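Local coordinates for protein catalase (Corynebacterium glutamicum, PDB 4B7H) that catalyses the breakdown of hydrogen peroxide to water and oxygen at a haem, binds NADPH, and is inhibited by nitric oxide, at residues A92-P97 with L128-E133; F214-A219 with V275-F280; H229-Q234 with Y302-V307. All coordinates share one frame; numbering follows the deposited sequence. Where two conformers were deposited one is given.

Contact 1. Residues A92-P97 with L128-E133; sequences ADLFQP and LRFYTE
L94 plugs the tight half of this contact, while D93 and E133 face each other through water at its loose end. The CD1 methyl of L94 lies 3.5 Å from F130 CB and leans obliquely on the near part of that ring, the two side chains crossing at roughly a right angle. Nearer the L94 backbone, its CB rests 3.7 Å from T132 CG2, so the leucine is wedged between two alternate residues of the strand. Its CG occupies the position between backbone N and carbonyl carbon (chi1 84°), and the branch then divides: CD1 goes to F130, whereas CD2 sits over the centre of the F95 ring of its own segment. L80 and T101 also touch this leucine.

The short 3-10 turn 93-95 belongs to the loop joining strands 73-82 and 100-108 of the antiparallel catalase barrel, and packs against the last residues of strand 125-132, just before the hairpin turn into strand 135-142. The turn is tied together at A92 O, which takes F95 N and Q96 NE2 from opposite faces of its plane.

No direct hydrogen bond spans the two segments; water does the work. One water accepts from L94 N at 3.1 Å and donates to T132 OG1 at 2.9 Å, and this hydroxyl is further bonded to G135 O and E134 N. Farther out, D93 OD2 receives a water at 2.7 Å that in turn accepts from E133 N at 2.9 Å. Another water donates to D93 OD1 and E133 OE1, a link left doubtful by the two modelled conformers of E133, which is exposed. K99, which pairs with D93 OD2 and more weakly with E133, would offset the like charges.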
loop_
_atom_site.group_PDB
_atom_site.type_symbol
_atom_site.label_atom_id
_atom_site.label_comp_id
_atom_site.label_asym_id
_atom_site.label_seq_id
_atom_site.Cartn_x
_atom_site.Cartn_y
_atom_site.Cartn_z
ATOM N N ALA A 92 -35.811 -13.720 4.702
ATOM C CA ALA A 92 -34.364 -13.952 4.701
ATOM C C ALA A 92 -34.090 -15.451 4.860
ATOM O O ALA A 92 -34.605 -16.090 5.778
ATOM C CB ALA A 92 -33.683 -13.148 5.811
ATOM N N ASP A 93 -33.295 -16.010 3.953
ATOM C CA ASP A 93 -33.126 -17.456 3.895
ATOM C C ASP A 93 -32.654 -18.070 5.212
ATOM O O ASP A 93 -33.207 -19.076 5.660
ATOM C CB ASP A 93 -32.199 -17.856 2.749
ATOM C CG ASP A 93 -32.293 -19.329 2.431
ATOM O OD1 ASP A 93 -33.278 -19.732 1.765
ATOM O OD2 ASP A 93 -31.386 -20.086 2.852
ATOM N N LEU A 94 -31.663 -17.453 5.852
ATOM C CA LEU A 94 -31.087 -18.030 7.067
ATOM C C LEU A 94 -32.086 -18.095 8.229
ATOM O O LEU A 94 -31.865 -18.839 9.188
ATOM C CB LEU A 94 -29.835 -17.266 7.518
ATOM C CG LEU A 94 -30.058 -16.006 8.368
ATOM C CD1 LEU A 94 -28.736 -15.555 8.979
ATOM C CD2 LEU A 94 -30.680 -14.870 7.555
ATOM N N PHE A 95 -33.165 -17.313 8.154
ATOM C CA PHE A 95 -34.129 -17.232 9.257
ATOM C C PHE A 95 -35.363 -18.108 9.046
ATOM O O PHE A 95 -36.268 -18.109 9.880
ATOM C CB PHE A 95 -34.565 -15.778 9.500
ATOM C CG PHE A 95 -33.496 -14.902 10.104
ATOM C CD1 PHE A 95 -32.609 -15.400 11.055
ATOM C CD2 PHE A 95 -33.399 -13.567 9.734
ATOM C CE1 PHE A 95 -31.629 -14.577 11.608
ATOM C CE2 PHE A 95 -32.427 -12.738 10.281
ATOM C CZ PHE A 95 -31.545 -13.242 11.221
ATOM N N GLN A 96 -35.407 -18.847 7.938
ATOM C CA GLN A 96 -36.554 -19.718 7.656
ATOM C C GLN A 96 -36.559 -20.960 8.563
ATOM O O GLN A 96 -35.521 -21.344 9.102
ATOM C CB GLN A 96 -36.588 -20.098 6.170
ATOM C CG GLN A 96 -36.650 -18.898 5.227
ATOM C CD GLN A 96 -37.807 -17.963 5.538
ATOM O OE1 GLN A 96 -38.977 -18.343 5.426
ATOM N NE2 GLN A 96 -37.489 -16.732 5.938
ATOM N N PRO A 97 -37.736 -21.586 8.757
ATOM C CA PRO A 97 -37.840 -22.683 9.727
ATOM C C PRO A 97 -36.811 -23.792 9.522
ATOM O O PRO A 97 -36.554 -24.220 8.394
ATOM C CB PRO A 97 -39.252 -23.228 9.483
ATOM C CG PRO A 97 -40.021 -22.041 9.023
ATOM C CD PRO A 97 -39.056 -21.231 8.196
ATOM N N LEU A 128 -21.123 -10.686 14.234
ATOM C CA LEU A 128 -21.454 -11.995 13.676
ATOM C C LEU A 128 -21.473 -11.981 12.162
ATOM O O LEU A 128 -21.939 -11.015 11.558
ATOM C CB LEU A 128 -22.847 -12.402 14.151
ATOM C CG LEU A 128 -22.958 -12.680 15.645
ATOM C CD1 LEU A 128 -24.371 -12.413 16.116
ATOM C CD2 LEU A 128 -22.545 -14.121 15.934
ATOM N N ARG A 129 -20.977 -13.061 11.553
ATOM C CA ARG A 129 -21.212 -13.344 10.139
ATOM C C ARG A 129 -21.972 -14.648 10.017
ATOM O O ARG A 129 -21.576 -15.655 10.613
ATOM C CB ARG A 129 -19.898 -13.513 9.370
ATOM C CG ARG A 129 -20.098 -14.209 8.009
ATOM C CD ARG A 129 -18.915 -13.950 7.087
ATOM N NE ARG A 129 -18.783 -12.513 6.883
ATOM C CZ ARG A 129 -17.657 -11.890 6.553
ATOM N NH1 ARG A 129 -16.542 -12.584 6.352
ATOM N NH2 ARG A 129 -17.652 -10.567 6.426
ATOM N N PHE A 130 -23.046 -14.633 9.239
ATOM C CA PHE A 130 -23.749 -15.852 8.884
ATOM C C PHE A 130 -23.483 -16.157 7.415
ATOM O O PHE A 130 -23.754 -15.326 6.540
ATOM C CB PHE A 130 -25.247 -15.693 9.161
ATOM C CG PHE A 130 -25.552 -15.313 10.584
ATOM C CD1 PHE A 130 -25.400 -16.241 11.602
ATOM C CD2 PHE A 130 -25.950 -14.019 10.913
ATOM C CE1 PHE A 130 -25.657 -15.901 12.921
ATOM C CE2 PHE A 130 -26.209 -13.666 12.241
ATOM C CZ PHE A 130 -26.060 -14.609 13.244
ATOM N N TYR A 131 -22.914 -17.334 7.153
ATOM C CA TYR A 131 -22.594 -17.733 5.784
ATOM C C TYR A 131 -23.846 -18.342 5.159
ATOM O O TYR A 131 -23.988 -19.568 5.106
ATOM C CB TYR A 131 -21.422 -18.728 5.757
ATOM C CG TYR A 131 -20.092 -18.156 6.249
ATOM C CD1 TYR A 131 -19.766 -18.141 7.610
ATOM C CD2 TYR A 131 -19.156 -17.651 5.350
ATOM C CE1 TYR A 131 -18.553 -17.630 8.057
ATOM C CE2 TYR A 131 -17.932 -17.134 5.787
ATOM C CZ TYR A 131 -17.633 -17.134 7.142
ATOM O OH TYR A 131 -16.438 -16.625 7.600
ATOM N N THR A 132 -24.756 -17.486 4.693
ATOM C CA THR A 132 -26.057 -17.945 4.209
ATOM C C THR A 132 -26.024 -18.357 2.740
ATOM O O THR A 132 -25.079 -18.041 2.003
ATOM C CB THR A 132 -27.195 -16.895 4.424
ATOM O OG1 THR A 132 -27.370 -16.095 3.245
ATOM C CG2 THR A 132 -26.931 -16.002 5.629
ATOM N N GLU A 133 -27.079 -19.044 2.315
ATOM C CA GLU A 133 -27.201 -19.509 0.937
ATOM C C GLU A 133 -27.459 -18.355 -0.032
ATOM O O GLU A 133 -27.353 -18.523 -1.242
ATOM C CB GLU A 133 -28.312 -20.557 0.819
ATOM C CG GLU A 133 -28.040 -21.839 1.606
ATOM C CD GLU A 133 -29.173 -22.848 1.514
ATOM O OE1 GLU A 133 -30.000 -22.745 0.583
ATOM O OE2 GLU A 133 -29.237 -23.744 2.382
HETATM O O HOH W 1 -29.146 -19.536 4.234
HETATM O O HOH W 2 -32.103 -21.335 -0.246
HETATM O O HOH W 3 -30.091 -15.473 4.043
#

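Contact 2. Residues F214-A219 with V275-F280; sequences FQWINA and VQIMPF
Q215 OE1 takes a hydrogen bond from the backbone N of V430, which would help to orient the amide; its NE2, hydrogen-bonded elsewhere, also comes up to F280. That nitrogen lies in the plane of the F280 ring, at its edge, 4.0 Å from F280 CE1, with amide and ring planes 59° apart. Q215 arrives there because CG stands anti to the backbone N (chi1 -163°) and the chain runs extended beyond it.

The apolar half is carried by W216. The outer carbons of its six-membered ring meet V275 obliquely, the two side chains coming from opposite directions. W216 CH2 is 3.8 Å from V275 CG1 and 3.9 Å from V275 CG2; both methyls lie to the same side of the indole plane, CG1 toward CZ2 and CG2 toward CZ3. I277 adds a looser touch, its CD1 4.4 Å from W216 CZ3. At the far side of the indole, NE1 is bonded to the hydroxyl of Y228.

Strands 214-217 and 270-279 do not pair; W216 CA and I277 CA are 8.9 Å apart. Both instead hydrogen-bond to strand 223-232, which lies between them in the antiparallel barrel sheet, and the side chains meet across it.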
loop_
_atom_site.group_PDB
_atom_site.type_symbol
_atom_site.label_atom_id
_atom_site.label_comp_id
_atom_site.label_asym_id
_atom_site.label_seq_id
_atom_site.Cartn_x
_atom_site.Cartn_y
_atom_site.Cartn_z
ATOM N N PHE A 214 -33.304 -2.225 12.322
ATOM C CA PHE A 214 -33.212 -2.727 10.961
ATOM C C PHE A 214 -34.612 -2.986 10.430
ATOM O O PHE A 214 -35.615 -2.751 11.125
ATOM C CB PHE A 214 -32.390 -4.013 10.935
ATOM C CG PHE A 214 -30.945 -3.795 11.268
ATOM C CD1 PHE A 214 -30.052 -3.383 10.287
ATOM C CD2 PHE A 214 -30.488 -3.969 12.567
ATOM C CE1 PHE A 214 -28.718 -3.151 10.592
ATOM C CE2 PHE A 214 -29.160 -3.749 12.885
ATOM C CZ PHE A 214 -28.270 -3.342 11.893
ATOM N N GLN A 215 -34.697 -3.479 9.200
ATOM C CA GLN A 215 -35.994 -3.818 8.634
ATOM C C GLN A 215 -36.016 -5.285 8.211
ATOM O O GLN A 215 -35.011 -5.821 7.753
ATOM C CB GLN A 215 -36.328 -2.904 7.451
ATOM C CG GLN A 215 -37.801 -2.920 7.064
ATOM C CD GLN A 215 -38.105 -1.929 5.967
ATOM O OE1 GLN A 215 -37.863 -2.194 4.790
ATOM N NE2 GLN A 215 -38.612 -0.765 6.347
ATOM N N TRP A 216 -37.159 -5.933 8.412
ATOM C CA TRP A 216 -37.410 -7.265 7.885
ATOM C C TRP A 216 -38.513 -7.129 6.851
ATOM O O TRP A 216 -39.483 -6.385 7.058
ATOM C CB TRP A 216 -37.859 -8.216 8.995
ATOM C CG TRP A 216 -36.752 -8.948 9.697
ATOM C CD1 TRP A 216 -35.408 -8.788 9.512
ATOM C CD2 TRP A 216 -36.902 -9.969 10.692
ATOM N NE1 TRP A 216 -34.713 -9.649 10.334
ATOM C CE2 TRP A 216 -35.608 -10.387 11.065
ATOM C CE3 TRP A 216 -38.011 -10.575 11.302
ATOM C CZ2 TRP A 216 -35.391 -11.383 12.022
ATOM C CZ3 TRP A 216 -37.799 -11.558 12.251
ATOM C CH2 TRP A 216 -36.499 -11.955 12.605
ATOM N N ILE A 217 -38.356 -7.816 5.727
ATOM C CA ILE A 217 -39.379 -7.809 4.689
ATOM C C ILE A 217 -39.741 -9.255 4.360
ATOM O O ILE A 217 -38.853 -10.098 4.158
ATOM C CB ILE A 217 -38.893 -7.077 3.419
ATOM C CG1 ILE A 217 -38.402 -5.663 3.755
ATOM C CG2 ILE A 217 -39.992 -7.002 2.386
ATOM C CD1 ILE A 217 -38.059 -4.831 2.529
ATOM N N ASN A 218 -41.041 -9.548 4.324
ATOM C CA ASN A 218 -41.501 -10.908 4.047
ATOM C C ASN A 218 -41.639 -11.182 2.542
ATOM O O ASN A 218 -41.343 -10.310 1.713
ATOM C CB ASN A 218 -42.786 -11.250 4.839
ATOM C CG ASN A 218 -44.014 -10.487 4.359
ATOM O OD1 ASN A 218 -44.003 -9.868 3.300
ATOM N ND2 ASN A 218 -45.088 -10.544 5.142
ATOM N N ALA A 219 -42.088 -12.384 2.191
ATOM C CA ALA A 219 -42.166 -12.790 0.790
ATOM C C ALA A 219 -43.127 -11.920 -0.011
ATOM O O ALA A 219 -42.969 -11.770 -1.225
ATOM C CB ALA A 219 -42.553 -14.260 0.687
ATOM N N VAL A 275 -35.853 -11.116 18.611
ATOM C CA VAL A 275 -36.068 -9.806 18.018
ATOM C C VAL A 275 -37.197 -9.059 18.707
ATOM O O VAL A 275 -38.115 -9.666 19.255
ATOM C CB VAL A 275 -36.395 -9.890 16.509
ATOM C CG1 VAL A 275 -35.134 -10.211 15.711
ATOM C CG2 VAL A 275 -37.507 -10.916 16.236
ATOM N N GLN A 276 -37.101 -7.734 18.695
ATOM C CA GLN A 276 -38.266 -6.887 18.898
ATOM C C GLN A 276 -38.807 -6.575 17.517
ATOM O O GLN A 276 -38.037 -6.328 16.586
ATOM C CB GLN A 276 -37.889 -5.584 19.601
ATOM C CG GLN A 276 -37.379 -5.752 21.018
ATOM C CD GLN A 276 -36.910 -4.450 21.613
ATOM O OE1 GLN A 276 -35.861 -3.928 21.234
ATOM N NE2 GLN A 276 -37.687 -3.909 22.551
ATOM N N ILE A 277 -40.128 -6.591 17.374
ATOM C CA ILE A 277 -40.755 -6.309 16.092
ATOM C C ILE A 277 -41.750 -5.166 16.245
ATOM O O ILE A 277 -42.741 -5.291 16.968
ATOM C CB ILE A 277 -41.460 -7.561 15.522
ATOM C CG1 ILE A 277 -40.447 -8.696 15.323
ATOM C CG2 ILE A 277 -42.175 -7.227 14.207
ATOM C CD1 ILE A 277 -41.062 -9.984 14.804
ATOM N N MET A 278 -41.468 -4.048 15.582
ATOM C CA MET A 278 -42.372 -2.906 15.578
ATOM C C MET A 278 -43.082 -2.797 14.234
ATOM O O MET A 278 -42.445 -2.617 13.202
ATOM C CB MET A 278 -41.604 -1.618 15.871
ATOM C CG MET A 278 -42.448 -0.353 15.754
ATOM S SD MET A 278 -41.464 1.148 15.940
ATOM C CE MET A 278 -41.063 1.099 17.684
ATOM N N PRO A 279 -44.415 -2.921 14.236
ATOM C CA PRO A 279 -45.150 -2.753 12.976
ATOM C C PRO A 279 -44.791 -1.429 12.300
ATOM O O PRO A 279 -44.568 -0.421 12.986
ATOM C CB PRO A 279 -46.615 -2.753 13.427
ATOM C CG PRO A 279 -46.605 -3.587 14.672
ATOM C CD PRO A 279 -45.311 -3.241 15.363
ATOM N N PHE A 280 -44.714 -1.442 10.973
ATOM C CA PHE A 280 -44.331 -0.267 10.201
ATOM C C PHE A 280 -45.171 0.946 10.596
ATOM O O PHE A 280 -44.648 2.053 10.752
ATOM C CB PHE A 280 -44.484 -0.576 8.708
ATOM C CG PHE A 280 -43.876 0.453 7.790
ATOM C CD1 PHE A 280 -42.534 0.383 7.428
ATOM C CD2 PHE A 280 -44.656 1.469 7.254
ATOM C CE1 PHE A 280 -41.982 1.322 6.563
ATOM C CE2 PHE A 280 -44.114 2.408 6.396
ATOM C CZ PHE A 280 -42.769 2.336 6.051
#

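Contact 3. Residues H229-Q234 with Y302-V307; sequences HFKTRQ and YPLIPV
H229 and L304 make the principal interaction here, a CH-pi contact centred on the ring. The CD2 methyl of L304 sits 3.6 Å from the centroid of the H229 ring and only 7° off the ring normal. All five ring atoms are therefore nearly equidistant from it: L304 CD2 is 3.7 Å from H229 CD2 and 3.9 Å from H229 CE1. The two side chains cross at about a right angle, with the CD2 methyl over one face of the imidazole.

Plain apolar contact is the second kind. The other L304 methyl, CD1, lies 4.0 Å from K231 CD. The lysine chain bends at both chi2 (-63°) and chi3 (-67°), which lets its methylene groups pass the leucine, while NZ forms a salt bridge with D207. L304 thus spreads its fork over two alternate residues of one strand.

Polar bonds fix the histidine rather than join the segments. H229 NE2 is hydrogen-bonded to Q276 OE1, and the NE2 of the same glutamine reaches Y302 O, so Q276 connects the two sides indirectly. F209 meets the imidazole with its ring almost perpendicular. H229 also belongs to the NADPH pocket, its side chain approaching the bound cofactor to about 3 Å between nearest atoms.

The residues meet across strand 270-279, which separates strands 223-232 and 305-314 in the barrel sheet: H229 and K231 bond through their backbones to K274 and D272, and I305 to V275.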
loop_
_atom_site.group_PDB
_atom_site.type_symbol
_atom_site.label_atom_id
_atom_site.label_comp_id
_atom_site.label_asym_id
_atom_site.label_seq_id
_atom_site.Cartn_x
_atom_site.Cartn_y
_atom_site.Cartn_z
ATOM N N HIS A 229 -31.570 -9.029 19.504
ATOM C CA HIS A 229 -31.063 -9.284 20.835
ATOM C C HIS A 229 -30.507 -10.683 20.917
ATOM O O HIS A 229 -31.167 -11.624 20.571
ATOM C CB HIS A 229 -32.212 -9.106 21.892
ATOM C CG HIS A 229 -32.762 -7.708 21.998
ATOM N ND1 HIS A 229 -32.621 -6.963 23.071
ATOM C CD2 HIS A 229 -33.509 -6.998 21.121
ATOM C CE1 HIS A 229 -33.213 -5.826 22.868
ATOM N NE2 HIS A 229 -33.773 -5.856 21.677
ATOM N N PHE A 230 -29.262 -10.803 21.347
ATOM C CA PHE A 230 -28.608 -12.093 21.496
ATOM C C PHE A 230 -28.398 -12.327 22.988
ATOM O O PHE A 230 -27.533 -11.699 23.612
ATOM C CB PHE A 230 -27.287 -12.110 20.714
ATOM C CG PHE A 230 -27.437 -11.666 19.279
ATOM C CD1 PHE A 230 -28.221 -12.396 18.393
ATOM C CD2 PHE A 230 -26.811 -10.518 18.821
ATOM C CE1 PHE A 230 -28.372 -11.987 17.072
ATOM C CE2 PHE A 230 -26.957 -10.107 17.503
ATOM C CZ PHE A 230 -27.740 -10.838 16.631
ATOM N N LYS A 231 -29.224 -13.198 23.570
ATOM C CA LYS A 231 -29.299 -13.312 25.024
ATOM C C LYS A 231 -28.421 -14.461 25.514
ATOM O O LYS A 231 -28.658 -15.629 25.183
ATOM C CB LYS A 231 -30.754 -13.479 25.488
ATOM C CG LYS A 231 -31.709 -12.390 24.974
ATOM C CD LYS A 231 -31.344 -10.998 25.472
ATOM C CE LYS A 231 -31.549 -10.864 26.977
ATOM N NZ LYS A 231 -31.326 -9.452 27.434
ATOM N N THR A 232 -27.395 -14.126 26.291
ATOM C CA THR A 232 -26.408 -15.123 26.675
ATOM C C THR A 232 -26.981 -16.209 27.584
ATOM O O THR A 232 -27.632 -15.918 28.585
ATOM C CB THR A 232 -25.183 -14.492 27.356
ATOM O OG1 THR A 232 -24.373 -15.544 27.889
ATOM C CG2 THR A 232 -25.603 -13.552 28.483
ATOM N N ARG A 233 -26.740 -17.465 27.224
ATOM C CA ARG A 233 -27.145 -18.568 28.082
ATOM C C ARG A 233 -26.207 -18.748 29.264
ATOM O O ARG A 233 -26.551 -19.422 30.243
ATOM C CB ARG A 233 -27.237 -19.865 27.288
ATOM C CG ARG A 233 -28.466 -19.941 26.432
ATOM C CD ARG A 233 -28.860 -21.376 26.163
ATOM N NE ARG A 233 -29.886 -21.431 25.135
ATOM C CZ ARG A 233 -30.237 -22.533 24.485
ATOM N NH1 ARG A 233 -29.645 -23.686 24.763
ATOM N NH2 ARG A 233 -31.179 -22.476 23.557
ATOM N N GLN A 234 -25.022 -18.151 29.170
ATOM C CA GLN A 234 -24.042 -18.204 30.251
ATOM C C GLN A 234 -24.358 -17.164 31.331
ATOM O O GLN A 234 -23.931 -17.303 32.485
ATOM C CB GLN A 234 -22.630 -17.994 29.695
ATOM C CG GLN A 234 -22.156 -19.117 28.763
ATOM C CD GLN A 234 -22.882 -19.165 27.421
ATOM O OE1 GLN A 234 -23.462 -20.193 27.057
ATOM N NE2 GLN A 234 -22.847 -18.060 26.677
ATOM N N TYR A 302 -42.416 -3.602 23.325
ATOM C CA TYR A 302 -42.040 -4.566 22.296
ATOM C C TYR A 302 -41.224 -5.681 22.931
ATOM O O TYR A 302 -39.997 -5.595 23.007
ATOM C CB TYR A 302 -41.279 -3.862 21.160
ATOM C CG TYR A 302 -42.166 -2.844 20.493
ATOM C CD1 TYR A 302 -43.134 -3.245 19.579
ATOM C CD2 TYR A 302 -42.085 -1.495 20.819
ATOM C CE1 TYR A 302 -43.983 -2.328 18.986
ATOM C CE2 TYR A 302 -42.936 -0.570 20.235
ATOM C CZ TYR A 302 -43.879 -0.995 19.316
ATOM O OH TYR A 302 -44.727 -0.077 18.736
ATOM N N PRO A 303 -41.912 -6.724 23.429
ATOM C CA PRO A 303 -41.209 -7.822 24.107
ATOM C C PRO A 303 -40.315 -8.599 23.150
ATOM O O PRO A 303 -40.476 -8.501 21.939
ATOM C CB PRO A 303 -42.350 -8.725 24.597
ATOM C CG PRO A 303 -43.559 -7.853 24.617
ATOM C CD PRO A 303 -43.376 -6.890 23.481
ATOM N N LEU A 304 -39.383 -9.372 23.688
ATOM C CA LEU A 304 -38.519 -10.181 22.844
ATOM C C LEU A 304 -39.285 -11.372 22.271
ATOM O O LEU A 304 -40.001 -12.072 22.997
ATOM C CB LEU A 304 -37.286 -10.639 23.620
ATOM C CG LEU A 304 -36.462 -9.510 24.255
ATOM C CD1 LEU A 304 -35.202 -10.068 24.909
ATOM C CD2 LEU A 304 -36.123 -8.388 23.259
ATOM N N ILE A 305 -39.147 -11.572 20.962
ATOM C CA ILE A 305 -39.773 -12.683 20.247
ATOM C C ILE A 305 -38.674 -13.664 19.836
ATOM O O ILE A 305 -37.701 -13.270 19.202
ATOM C CB ILE A 305 -40.519 -12.198 18.977
ATOM C CG1 ILE A 305 -41.819 -11.481 19.332
ATOM C CG2 ILE A 305 -40.886 -13.366 18.087
ATOM C CD1 ILE A 305 -41.664 -10.078 19.733
ATOM N N PRO A 306 -38.815 -14.949 20.197
ATOM C CA PRO A 306 -37.729 -15.907 19.939
ATOM C C PRO A 306 -37.591 -16.297 18.469
ATOM O O PRO A 306 -38.586 -16.365 17.749
ATOM C CB PRO A 306 -38.142 -17.125 20.767
ATOM C CG PRO A 306 -39.641 -17.046 20.814
ATOM C CD PRO A 306 -39.931 -15.568 20.935
ATOM N N VAL A 307 -36.356 -16.551 18.038
ATOM C CA VAL A 307 -36.070 -16.930 16.659
ATOM C C VAL A 307 -35.332 -18.266 16.638
ATOM O O VAL A 307 -35.681 -19.176 15.878
ATOM C CB VAL A 307 -35.212 -15.858 15.938
ATOM C CG1 VAL A 307 -34.869 -16.312 14.526
ATOM C CG2 VAL A 307 -35.939 -14.517 15.918
#

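All three contacts reach the same antiparallel sheet, yet their chemistry follows their place in it. Contacts 1 and 2 are mostly buried, whereas contact 3 is partly buried and includes a residue of the NADPH pocket. Contact 1 sets a loop against a strand end and grades from hydrocarbon to bridging water; contacts 2 and 3 each span an intervening strand by side chains alone. Those two share elements: strand 270-279 supplies one partner in contact 2 and lies between the partners of contact 3, with M278 CE 3.6 Å from Y302 CE2. Contact 1 joins contact 2 through aromatic packing, F95 CE2 lying 3.7 Å from W216 CZ2, and reaches contact 3 where L128 meets F230.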